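Local coordinates for disulfide bond protein A (Staphylococcus aureus, PDB 3BCI) that is a thiol-disulfide oxidoreductase of the DsbA subfamily that probably introduces disulfide bonds into folding proteins through a redox-active cysteine pair, at residues A[16-21]-A[140-145]; A[39-44]-A[164-169]; A[101-106]-A[122-127]. All coordinates share one frame; numbering follows the deposited sequence.

In the fold
Contacts 1 and 2 lie in the thioredoxin-type part of the chain, contact 3 within the helical domain that DsbA proteins carry as an insertion. Contact 1 sets strand 14-19 of the mixed four-stranded sheet against the end of helix 130-144; contact 2 joins the end of helix 24-42 to the start of helix 166-174. Their centres lie about 19 Å apart, and their segments alternate along the chain (16-21, 39-44, 140-145, 164-169), so the first and last parts of the sequence interlock. Contact 3, between helices 100-108 and 114-125, falls within the intervening sequence. Its centre is about 22 Å from that of contact 1 and 29 Å from that of contact 2, across the chain's centre from the latter.

Contact 1: A[16-21]-A[140-145]; sequences VVYGDY and KIAKDN
Tyr18 carries the contact from strand 14-19, reaching with its ring to the last turn of helix 130-144, a helix packed against the sheet of the thioredoxin fold. With CG anti to the carbonyl carbon (chi1 -70°), the ring leaves the strand toward the helix. Ala142 lies obliquely against its CD1-CE1 side: Tyr18 CD1 is 4.1 Å from Ala142 CB, and CE1 3.9 Å from Ala142 CA. Ile141 adds its CG2 branch at the ring edge, 4.1 Å from Tyr18 OH. Val16 CG1, two residues back, lies over one face of the ring, offset toward the rim. Leu54, Ile147 and Thr152 also touch Tyr18.

The polar part gathers at the hydroxyl. Asn145 crosses the tyrosine at about a right angle, amide and ring planes 55° apart, and Tyr18 OH stands 3.5 Å from Asn145 ND2 without the angle for a hydrogen bond. A water bridges them loosely, with a firm leg of 2.7 Å to Tyr18 OH and a weak one to Asn145 OD1. The amide is held by its own helix end: Asn145 ND2 donates to Ile141 O at 2.8 Å, while Asn145 N reaches the same oxygen from the opposite face of the carbonyl plane.

Contact 2: A[39-44]-A[164-169]; sequences KNYIDN and YDYESY
Asn40 and Tyr41, neighbours in the last turn of helix 24-42, both meet the hydroxyl end of Tyr166, which projects from the first turn of helix 166-174. Asn40 crosses the Tyr166 side chain at about a right angle, with amide and ring planes 41° apart, and brings ND2 to 3.0 Å from Tyr166 OH. Asn40 CB also lies close, 3.3 Å from Tyr166 OH, so the oxygen rests against the base of the asparagine as well as its amide.

Tyr41 follows with its ring edge. CE1 approaches Tyr166 OH to 3.4 Å, the oxygen lying near the plane of the Tyr41 ring, and the two tyrosines cross at about a right angle. Contact between the rings themselves is slight, Tyr41 CE1 being 4.3 Å from Tyr166 CZ. Tyr166 spans the gap because its CG stands anti to the backbone N (chi1 165°).

Further on, Asn44 ND2 bonds back to Asn40 O at 2.9 Å across the turn that ends the segment, from well above the carbonyl plane. On the other segment, Asp165 N-caps helix 166-174, its OD1 accepting a weak bond from Glu167 N.

In this thioredoxin fold, helix 24-42 begins just after Cys23 of the Cys23-Cys26 disulfide, and the C-terminal helix 166-174 packs near its far end. Tyr41 lies along Glu170, Leu173 and Lys174, Tyr169 touches Leu29 and Val33, and Tyr41 pairs by backbone with Val47, just ahead of strand 48-53.

Contact 3: A[101-106]-A[122-127]; sequences ELLDKH and KDYKTK
Asp104 meets Tyr124 and Lys125, consecutive residues that each donate to one of its carboxylate oxygens. Tyr124 OH donates to Asp104 OD1 at 2.8 Å, arriving from above the carboxylate plane (46° out of it), and the oxygen lies in the plane of the ring at its edge. Lys125 NZ forms a salt bridge with Asp104 OD2 at 2.6 Å, on the syn lone pair. With both oxygens engaged, rotation of the carboxylate is restrained, and the nearby ammonium would probably stabilise its negative charge. Leu103 supplies the apolar side, its CB 4.1 Å from Tyr124 CZ and its CD1 4.2 Å from Tyr124 CE1.

With chi1 at 93°, well off the usual staggered value, the Tyr124 ring lies beneath Lys125 CG, which stands 3.7 Å above its plane over the centre. The lysine chain beyond is fully extended, carrying the amine alongside the tyrosine to the aspartate. Near the end of helix 114-125, Thr126 OG1 donates to Lys122 O at 2.6 Å.

The contact belongs to the helical part of the DsbA fold, where helices 100-108 and 114-125 meet beside helix 61-74: Tyr124 packs on its Arg66, Ala67 and Ala70, and Leu103 on its Val63.

Contact 1: A[16-21]-A[140-145]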
loop_
_atom_site.group_PDB
_atom_site.type_symbol
_atom_site.label_atom_id
_atom_site.label_comp_id
_atom_site.label_asym_id
_atom_site.label_seq_id
_atom_site.Cartn_x
_atom_site.Cartn_y
_atom_site.Cartn_z
ATOM N N VAL A 16 -9.345 3.072 -4.441
ATOM C CA VAL A 16 -8.942 2.482 -3.170
ATOM C C VAL A 16 -8.743 0.979 -3.306
ATOM O O VAL A 16 -9.607 0.267 -3.831
ATOM C CB VAL A 16 -10.001 2.715 -2.067
ATOM C CG1 VAL A 16 -9.507 2.128 -0.744
ATOM C CG2 VAL A 16 -10.295 4.201 -1.920
ATOM N N VAL A 17 -7.596 0.503 -2.838
ATOM C CA VAL A 17 -7.289 -0.920 -2.873
ATOM C C VAL A 17 -7.084 -1.362 -1.430
ATOM O O VAL A 17 -6.285 -0.770 -0.702
ATOM C CB VAL A 17 -6.004 -1.220 -3.687
ATOM C CG1 VAL A 17 -5.570 -2.686 -3.484
ATOM C CG2 VAL A 17 -6.262 -0.971 -5.170
ATOM N N TYR A 18 -7.833 -2.381 -1.022
ATOM C CA TYR A 18 -7.741 -2.931 0.328
ATOM C C TYR A 18 -6.880 -4.179 0.274
ATOM O O TYR A 18 -7.064 -5.023 -0.601
ATOM C CB TYR A 18 -9.135 -3.293 0.844
ATOM C CG TYR A 18 -10.009 -2.099 1.148
ATOM C CD1 TYR A 18 -9.948 -1.465 2.390
ATOM C CD2 TYR A 18 -10.915 -1.617 0.203
ATOM C CE1 TYR A 18 -10.774 -0.388 2.688
ATOM C CE2 TYR A 18 -11.744 -0.537 0.486
ATOM C CZ TYR A 18 -11.673 0.070 1.731
ATOM O OH TYR A 18 -12.522 1.108 2.033
ATOM N N GLY A 19 -5.937 -4.299 1.202
ATOM C CA GLY A 19 -5.083 -5.469 1.208
ATOM C C GLY A 19 -4.137 -5.582 2.386
ATOM O O GLY A 19 -4.369 -5.017 3.454
ATOM N N ASP A 20 -3.060 -6.325 2.177
ATOM C CA ASP A 20 -2.045 -6.554 3.201
ATOM C C ASP A 20 -0.795 -6.984 2.443
ATOM O O ASP A 20 -0.887 -7.772 1.502
ATOM C CB ASP A 20 -2.505 -7.676 4.146
ATOM C CG ASP A 20 -1.586 -7.850 5.346
ATOM O OD1 ASP A 20 -0.352 -7.827 5.166
ATOM O OD2 ASP A 20 -2.100 -8.021 6.471
ATOM N N TYR A 21 0.368 -6.471 2.838
ATOM C CA TYR A 21 1.609 -6.822 2.162
ATOM C C TYR A 21 1.940 -8.311 2.268
ATOM O O TYR A 21 2.724 -8.830 1.479
ATOM C CB TYR A 21 2.777 -5.995 2.720
ATOM C CG TYR A 21 2.783 -4.561 2.252
ATOM C CD1 TYR A 21 2.962 -4.256 0.906
ATOM C CD2 TYR A 21 2.589 -3.509 3.149
ATOM C CE1 TYR A 21 2.943 -2.942 0.459
ATOM C CE2 TYR A 21 2.568 -2.186 2.707
ATOM C CZ TYR A 21 2.744 -1.914 1.361
ATOM O OH TYR A 21 2.718 -0.617 0.906
ATOM N N LYS A 140 -9.373 0.598 10.913
ATOM C CA LYS A 140 -10.674 1.178 11.219
ATOM C C LYS A 140 -11.411 1.506 9.914
ATOM O O LYS A 140 -12.623 1.318 9.807
ATOM C CB LYS A 140 -10.498 2.448 12.056
ATOM C CG LYS A 140 -11.801 3.122 12.457
ATOM C CD LYS A 140 -11.548 4.358 13.299
ATOM C CE LYS A 140 -12.849 5.031 13.694
ATOM N NZ LYS A 140 -13.624 5.474 12.502
ATOM N N ILE A 141 -10.674 2.000 8.924
ATOM C CA ILE A 141 -11.278 2.336 7.640
ATOM C C ILE A 141 -11.899 1.088 7.010
ATOM O O ILE A 141 -13.052 1.107 6.578
ATOM C CB ILE A 141 -10.231 2.940 6.671
ATOM C CG1 ILE A 141 -9.784 4.313 7.188
ATOM C CG2 ILE A 141 -10.820 3.055 5.261
ATOM C CD1 ILE A 141 -8.642 4.939 6.389
ATOM N N ALA A 142 -11.133 0.001 6.977
ATOM C CA ALA A 142 -11.608 -1.252 6.403
ATOM C C ALA A 142 -12.819 -1.796 7.153
ATOM O O ALA A 142 -13.735 -2.358 6.550
ATOM C CB ALA A 142 -10.485 -2.283 6.410
ATOM N N LYS A 143 -12.818 -1.638 8.472
ATOM C CA LYS A 143 -13.927 -2.121 9.280
ATOM C C LYS A 143 -15.185 -1.281 9.044
ATOM O O LYS A 143 -16.258 -1.824 8.783
ATOM C CB LYS A 143 -13.549 -2.088 10.762
ATOM C CG LYS A 143 -14.641 -2.603 11.689
ATOM C CD LYS A 143 -14.221 -2.516 13.150
ATOM C CE LYS A 143 -15.318 -3.032 14.068
ATOM N NZ LYS A 143 -14.952 -2.897 15.507
ATOM N N ASP A 144 -15.050 0.038 9.131
ATOM C CA ASP A 144 -16.183 0.935 8.933
ATOM C C ASP A 144 -16.778 0.819 7.533
ATOM O O ASP A 144 -17.977 1.038 7.351
ATOM C CB ASP A 144 -15.766 2.385 9.209
ATOM C CG ASP A 144 -15.368 2.609 10.659
ATOM O OD1 ASP A 144 -15.368 1.629 11.434
ATOM O OD2 ASP A 144 -15.056 3.763 11.025
ATOM N N ASN A 145 -15.950 0.471 6.550
ATOM C CA ASN A 145 -16.423 0.321 5.175
ATOM C C ASN A 145 -16.917 -1.097 4.917
ATOM O O ASN A 145 -17.242 -1.460 3.784
ATOM C CB ASN A 145 -15.311 0.679 4.183
ATOM C CG ASN A 145 -15.179 2.178 3.971
ATOM O OD1 ASN A 145 -15.991 2.792 3.282
ATOM N ND2 ASN A 145 -14.160 2.775 4.574
HETATM O O HOH W 1 -14.681 1.471 0.389
#

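Contact 2: A[39-44]-A[164-169]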
loop_
_atom_site.group_PDB
_atom_site.type_symbol
_atom_site.label_atom_id
_atom_site.label_comp_id
_atom_site.label_asym_id
_atom_site.label_seq_id
_atom_site.Cartn_x
_atom_site.Cartn_y
_atom_site.Cartn_z
ATOM N N LYS A 39 1.036 4.062 -14.641
ATOM C CA LYS A 39 1.424 4.805 -15.829
ATOM C C LYS A 39 0.304 5.632 -16.439
ATOM O O LYS A 39 0.513 6.774 -16.829
ATOM C CB LYS A 39 1.972 3.847 -16.889
ATOM C CG LYS A 39 2.354 4.527 -18.197
ATOM C CD LYS A 39 2.984 3.547 -19.172
ATOM C CE LYS A 39 3.425 4.247 -20.446
ATOM N NZ LYS A 39 4.191 3.334 -21.339
ATOM N N ASN A 40 -0.892 5.069 -16.507
ATOM C CA ASN A 40 -2.001 5.769 -17.135
ATOM C C ASN A 40 -2.907 6.607 -16.253
ATOM O O ASN A 40 -3.664 7.433 -16.765
ATOM C CB ASN A 40 -2.848 4.761 -17.912
ATOM C CG ASN A 40 -2.032 3.983 -18.925
ATOM O OD1 ASN A 40 -1.372 4.568 -19.783
ATOM N ND2 ASN A 40 -2.069 2.659 -18.829
ATOM N N TYR A 41 -2.847 6.424 -14.939
ATOM C CA TYR A 41 -3.741 7.197 -14.088
ATOM C C TYR A 41 -3.186 7.778 -12.798
ATOM O O TYR A 41 -3.662 8.818 -12.345
ATOM C CB TYR A 41 -4.987 6.371 -13.735
ATOM C CG TYR A 41 -5.946 6.142 -14.878
ATOM C CD1 TYR A 41 -5.864 4.998 -15.668
ATOM C CD2 TYR A 41 -6.926 7.083 -15.182
ATOM C CE1 TYR A 41 -6.738 4.800 -16.737
ATOM C CE2 TYR A 41 -7.802 6.895 -16.245
ATOM C CZ TYR A 41 -7.702 5.753 -17.018
ATOM O OH TYR A 41 -8.573 5.574 -18.067
ATOM N N ILE A 42 -2.204 7.122 -12.192
ATOM C CA ILE A 42 -1.678 7.620 -10.928
ATOM C C ILE A 42 -0.514 8.606 -11.037
ATOM O O ILE A 42 -0.570 9.689 -10.460
ATOM C CB ILE A 42 -1.261 6.455 -10.010
ATOM C CG1 ILE A 42 -2.432 5.473 -9.851
ATOM C CG2 ILE A 42 -0.858 7.005 -8.644
ATOM C CD1 ILE A 42 -2.078 4.208 -9.083
ATOM N N ASP A 43 0.536 8.237 -11.762
ATOM C CA ASP A 43 1.691 9.124 -11.914
ATOM C C ASP A 43 1.393 10.397 -12.695
ATOM O O ASP A 43 2.089 11.402 -12.541
ATOM C CB ASP A 43 2.853 8.386 -12.574
ATOM C CG ASP A 43 3.469 7.353 -11.659
ATOM O OD1 ASP A 43 3.163 7.389 -10.457
ATOM O OD2 ASP A 43 4.257 6.513 -12.132
ATOM N N ASN A 44 0.374 10.355 -13.545
ATOM C CA ASN A 44 0.005 11.536 -14.314
ATOM C C ASN A 44 -1.104 12.275 -13.567
ATOM O O ASN A 44 -1.801 13.130 -14.120
ATOM C CB ASN A 44 -0.434 11.148 -15.733
ATOM C CG ASN A 44 -1.558 10.141 -15.743
ATOM O OD1 ASN A 44 -2.073 9.758 -14.694
ATOM N ND2 ASN A 44 -1.951 9.707 -16.936
ATOM N N TYR A 164 -8.089 -7.673 -10.453
ATOM C CA TYR A 164 -6.825 -8.185 -10.963
ATOM C C TYR A 164 -6.606 -7.771 -12.407
ATOM O O TYR A 164 -5.549 -8.018 -12.973
ATOM C CB TYR A 164 -6.804 -9.714 -10.882
ATOM C CG TYR A 164 -6.954 -10.248 -9.478
ATOM C CD1 TYR A 164 -5.884 -10.224 -8.584
ATOM C CD2 TYR A 164 -8.172 -10.763 -9.036
ATOM C CE1 TYR A 164 -6.021 -10.699 -7.286
ATOM C CE2 TYR A 164 -8.319 -11.243 -7.736
ATOM C CZ TYR A 164 -7.238 -11.205 -6.869
ATOM O OH TYR A 164 -7.370 -11.663 -5.580
ATOM N N ASP A 165 -7.604 -7.132 -12.998
ATOM C CA ASP A 165 -7.515 -6.723 -14.393
ATOM C C ASP A 165 -7.525 -5.209 -14.581
ATOM O O ASP A 165 -8.514 -4.540 -14.298
ATOM C CB ASP A 165 -8.667 -7.376 -15.161
ATOM C CG ASP A 165 -8.710 -6.972 -16.615
ATOM O OD1 ASP A 165 -7.657 -6.587 -17.167
ATOM O OD2 ASP A 165 -9.804 -7.059 -17.206
ATOM N N TYR A 166 -6.407 -4.674 -15.059
ATOM C CA TYR A 166 -6.295 -3.241 -15.286
ATOM C C TYR A 166 -7.473 -2.687 -16.079
ATOM O O TYR A 166 -8.000 -1.625 -15.748
ATOM C CB TYR A 166 -4.991 -2.923 -16.026
ATOM C CG TYR A 166 -4.962 -1.537 -16.624
ATOM C CD1 TYR A 166 -4.916 -0.406 -15.814
ATOM C CD2 TYR A 166 -5.022 -1.355 -18.003
ATOM C CE1 TYR A 166 -4.934 0.876 -16.361
ATOM C CE2 TYR A 166 -5.041 -0.080 -18.563
ATOM C CZ TYR A 166 -4.997 1.030 -17.738
ATOM O OH TYR A 166 -5.024 2.288 -18.290
ATOM N N GLU A 167 -7.891 -3.405 -17.120
ATOM C CA GLU A 167 -8.996 -2.942 -17.954
ATOM C C GLU A 167 -10.302 -2.781 -17.192
ATOM O O GLU A 167 -11.185 -2.031 -17.612
ATOM C CB GLU A 167 -9.203 -3.887 -19.140
ATOM C CG GLU A 167 -7.917 -4.224 -19.872
ATOM C CD GLU A 167 -8.153 -4.709 -21.286
ATOM O OE1 GLU A 167 -9.080 -5.520 -21.496
ATOM O OE2 GLU A 167 -7.401 -4.283 -22.187
ATOM N N SER A 168 -10.436 -3.487 -16.074
ATOM C CA SER A 168 -11.653 -3.376 -15.284
ATOM C C SER A 168 -11.655 -2.034 -14.547
ATOM O O SER A 168 -12.712 -1.462 -14.272
ATOM C CB SER A 168 -11.750 -4.537 -14.291
ATOM O OG SER A 168 -12.998 -4.509 -13.628
ATOM N N TYR A 169 -10.468 -1.530 -14.229
ATOM C CA TYR A 169 -10.361 -0.235 -13.556
ATOM C C TYR A 169 -10.638 0.841 -14.598
ATOM O O TYR A 169 -11.422 1.765 -14.373
ATOM C CB TYR A 169 -8.953 -0.020 -12.995
ATOM C CG TYR A 169 -8.589 -0.911 -11.834
ATOM C CD1 TYR A 169 -8.511 -0.399 -10.535
ATOM C CD2 TYR A 169 -8.312 -2.263 -12.031
ATOM C CE1 TYR A 169 -8.165 -1.211 -9.465
ATOM C CE2 TYR A 169 -7.966 -3.086 -10.967
ATOM C CZ TYR A 169 -7.894 -2.554 -9.687
ATOM O OH TYR A 169 -7.557 -3.369 -8.633
#

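Contact 3: A[101-106]-A[122-127]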
loop_
_atom_site.group_PDB
_atom_site.type_symbol
_atom_site.label_atom_id
_atom_site.label_comp_id
_atom_site.label_asym_id
_atom_site.label_seq_id
_atom_site.Cartn_x
_atom_site.Cartn_y
_atom_site.Cartn_z
ATOM N N GLU A 101 14.471 -5.029 10.137
ATOM C CA GLU A 101 15.701 -5.183 9.376
ATOM C C GLU A 101 15.373 -5.154 7.889
ATOM O O GLU A 101 15.983 -4.412 7.124
ATOM C CB GLU A 101 16.386 -6.516 9.705
ATOM C CG GLU A 101 17.756 -6.676 9.040
ATOM C CD GLU A 101 18.286 -8.099 9.094
ATOM O OE1 GLU A 101 17.917 -8.843 10.025
ATOM O OE2 GLU A 101 19.087 -8.470 8.209
ATOM N N LEU A 102 14.405 -5.970 7.483
ATOM C CA LEU A 102 14.010 -6.027 6.079
ATOM C C LEU A 102 13.384 -4.714 5.627
ATOM O O LEU A 102 13.665 -4.230 4.529
ATOM C CB LEU A 102 13.029 -7.182 5.841
ATOM C CG LEU A 102 12.509 -7.337 4.406
ATOM C CD1 LEU A 102 12.179 -8.794 4.127
ATOM C CD2 LEU A 102 11.281 -6.450 4.199
ATOM N N LEU A 103 12.534 -4.131 6.466
ATOM C CA LEU A 103 11.902 -2.868 6.100
ATOM C C LEU A 103 12.937 -1.747 5.958
ATOM O O LEU A 103 12.888 -0.971 5.003
ATOM C CB LEU A 103 10.825 -2.505 7.128
ATOM C CG LEU A 103 9.617 -3.453 7.055
ATOM C CD1 LEU A 103 8.730 -3.267 8.271
ATOM C CD2 LEU A 103 8.838 -3.192 5.771
ATOM N N ASP A 104 13.884 -1.660 6.889
ATOM C CA ASP A 104 14.907 -0.622 6.785
ATOM C C ASP A 104 15.679 -0.839 5.484
ATOM O O ASP A 104 15.998 0.113 4.768
ATOM C CB ASP A 104 15.867 -0.669 7.983
ATOM C CG ASP A 104 15.221 -0.180 9.269
ATOM O OD1 ASP A 104 14.066 0.289 9.222
ATOM O OD2 ASP A 104 15.872 -0.258 10.331
ATOM N N LYS A 105 15.962 -2.098 5.176
ATOM C CA LYS A 105 16.680 -2.436 3.953
ATOM C C LYS A 105 15.901 -1.941 2.737
ATOM O O LYS A 105 16.470 -1.389 1.796
ATOM C CB LYS A 105 16.877 -3.952 3.866
ATOM C CG LYS A 105 17.542 -4.432 2.584
ATOM C CD LYS A 105 17.884 -5.918 2.658
ATOM C CE LYS A 105 16.641 -6.797 2.705
ATOM N NZ LYS A 105 15.928 -6.811 1.404
ATOM N N HIS A 106 14.589 -2.135 2.754
ATOM C CA HIS A 106 13.771 -1.691 1.633
ATOM C C HIS A 106 13.695 -0.170 1.540
ATOM O O HIS A 106 13.694 0.397 0.446
ATOM C CB HIS A 106 12.378 -2.310 1.738
ATOM C CG HIS A 106 12.313 -3.705 1.201
ATOM N ND1 HIS A 106 11.489 -4.061 0.156
ATOM C CD2 HIS A 106 13.014 -4.818 1.526
ATOM C CE1 HIS A 106 11.685 -5.335 -0.142
ATOM N NE2 HIS A 106 12.604 -5.816 0.674
ATOM N N LYS A 122 12.868 6.390 11.507
ATOM C CA LYS A 122 12.555 6.723 12.891
ATOM C C LYS A 122 11.047 6.895 13.110
ATOM O O LYS A 122 10.510 6.502 14.143
ATOM C CB LYS A 122 13.302 7.999 13.295
ATOM C CG LYS A 122 13.140 8.403 14.762
ATOM C CD LYS A 122 11.957 9.328 14.970
ATOM C CE LYS A 122 11.928 9.863 16.392
ATOM N NZ LYS A 122 10.818 10.831 16.600
ATOM N N ASP A 123 10.356 7.465 12.127
ATOM C CA ASP A 123 8.923 7.694 12.264
ATOM C C ASP A 123 8.085 6.421 12.414
ATOM O O ASP A 123 7.244 6.343 13.306
ATOM C CB ASP A 123 8.408 8.526 11.081
ATOM C CG ASP A 123 7.020 9.114 11.334
ATOM O OD1 ASP A 123 6.016 8.373 11.257
ATOM O OD2 ASP A 123 6.937 10.326 11.620
ATOM N N TYR A 124 8.317 5.419 11.569
ATOM C CA TYR A 124 7.525 4.195 11.655
ATOM C C TYR A 124 7.829 3.341 12.881
ATOM O O TYR A 124 7.067 2.436 13.210
ATOM C CB TYR A 124 7.663 3.367 10.362
ATOM C CG TYR A 124 8.733 2.291 10.336
ATOM C CD1 TYR A 124 8.476 1.010 10.826
ATOM C CD2 TYR A 124 9.987 2.537 9.770
ATOM C CE1 TYR A 124 9.440 -0.003 10.748
ATOM C CE2 TYR A 124 10.958 1.534 9.687
ATOM C CZ TYR A 124 10.679 0.268 10.175
ATOM O OH TYR A 124 11.633 -0.726 10.086
ATOM N N LYS A 125 8.927 3.644 13.568
ATOM C CA LYS A 125 9.303 2.894 14.764
ATOM C C LYS A 125 8.927 3.631 16.047
ATOM O O LYS A 125 9.102 3.106 17.143
ATOM C CB LYS A 125 10.809 2.628 14.776
ATOM C CG LYS A 125 11.329 1.853 13.572
ATOM C CD LYS A 125 12.827 1.621 13.683
ATOM C CE LYS A 125 13.352 0.856 12.485
ATOM N NZ LYS A 125 14.817 0.638 12.570
ATOM N N THR A 126 8.414 4.848 15.911
ATOM C CA THR A 126 8.044 5.648 17.076
ATOM C C THR A 126 6.559 5.544 17.418
ATOM O O THR A 126 5.699 5.913 16.624
ATOM C CB THR A 126 8.393 7.129 16.852
ATOM O OG1 THR A 126 9.788 7.247 16.546
ATOM C CG2 THR A 126 8.084 7.947 18.105
ATOM N N LYS A 127 6.261 5.049 18.613
ATOM C CA LYS A 127 4.876 4.905 19.027
ATOM C C LYS A 127 4.093 6.203 18.888
ATOM O O LYS A 127 4.572 7.273 19.256
ATOM C CB LYS A 127 4.794 4.411 20.470
ATOM C CG LYS A 127 3.388 4.496 21.045
ATOM C CD LYS A 127 3.050 3.285 21.891
ATOM C CE LYS A 127 1.631 3.381 22.425
ATOM N NZ LYS A 127 1.224 2.126 23.112
#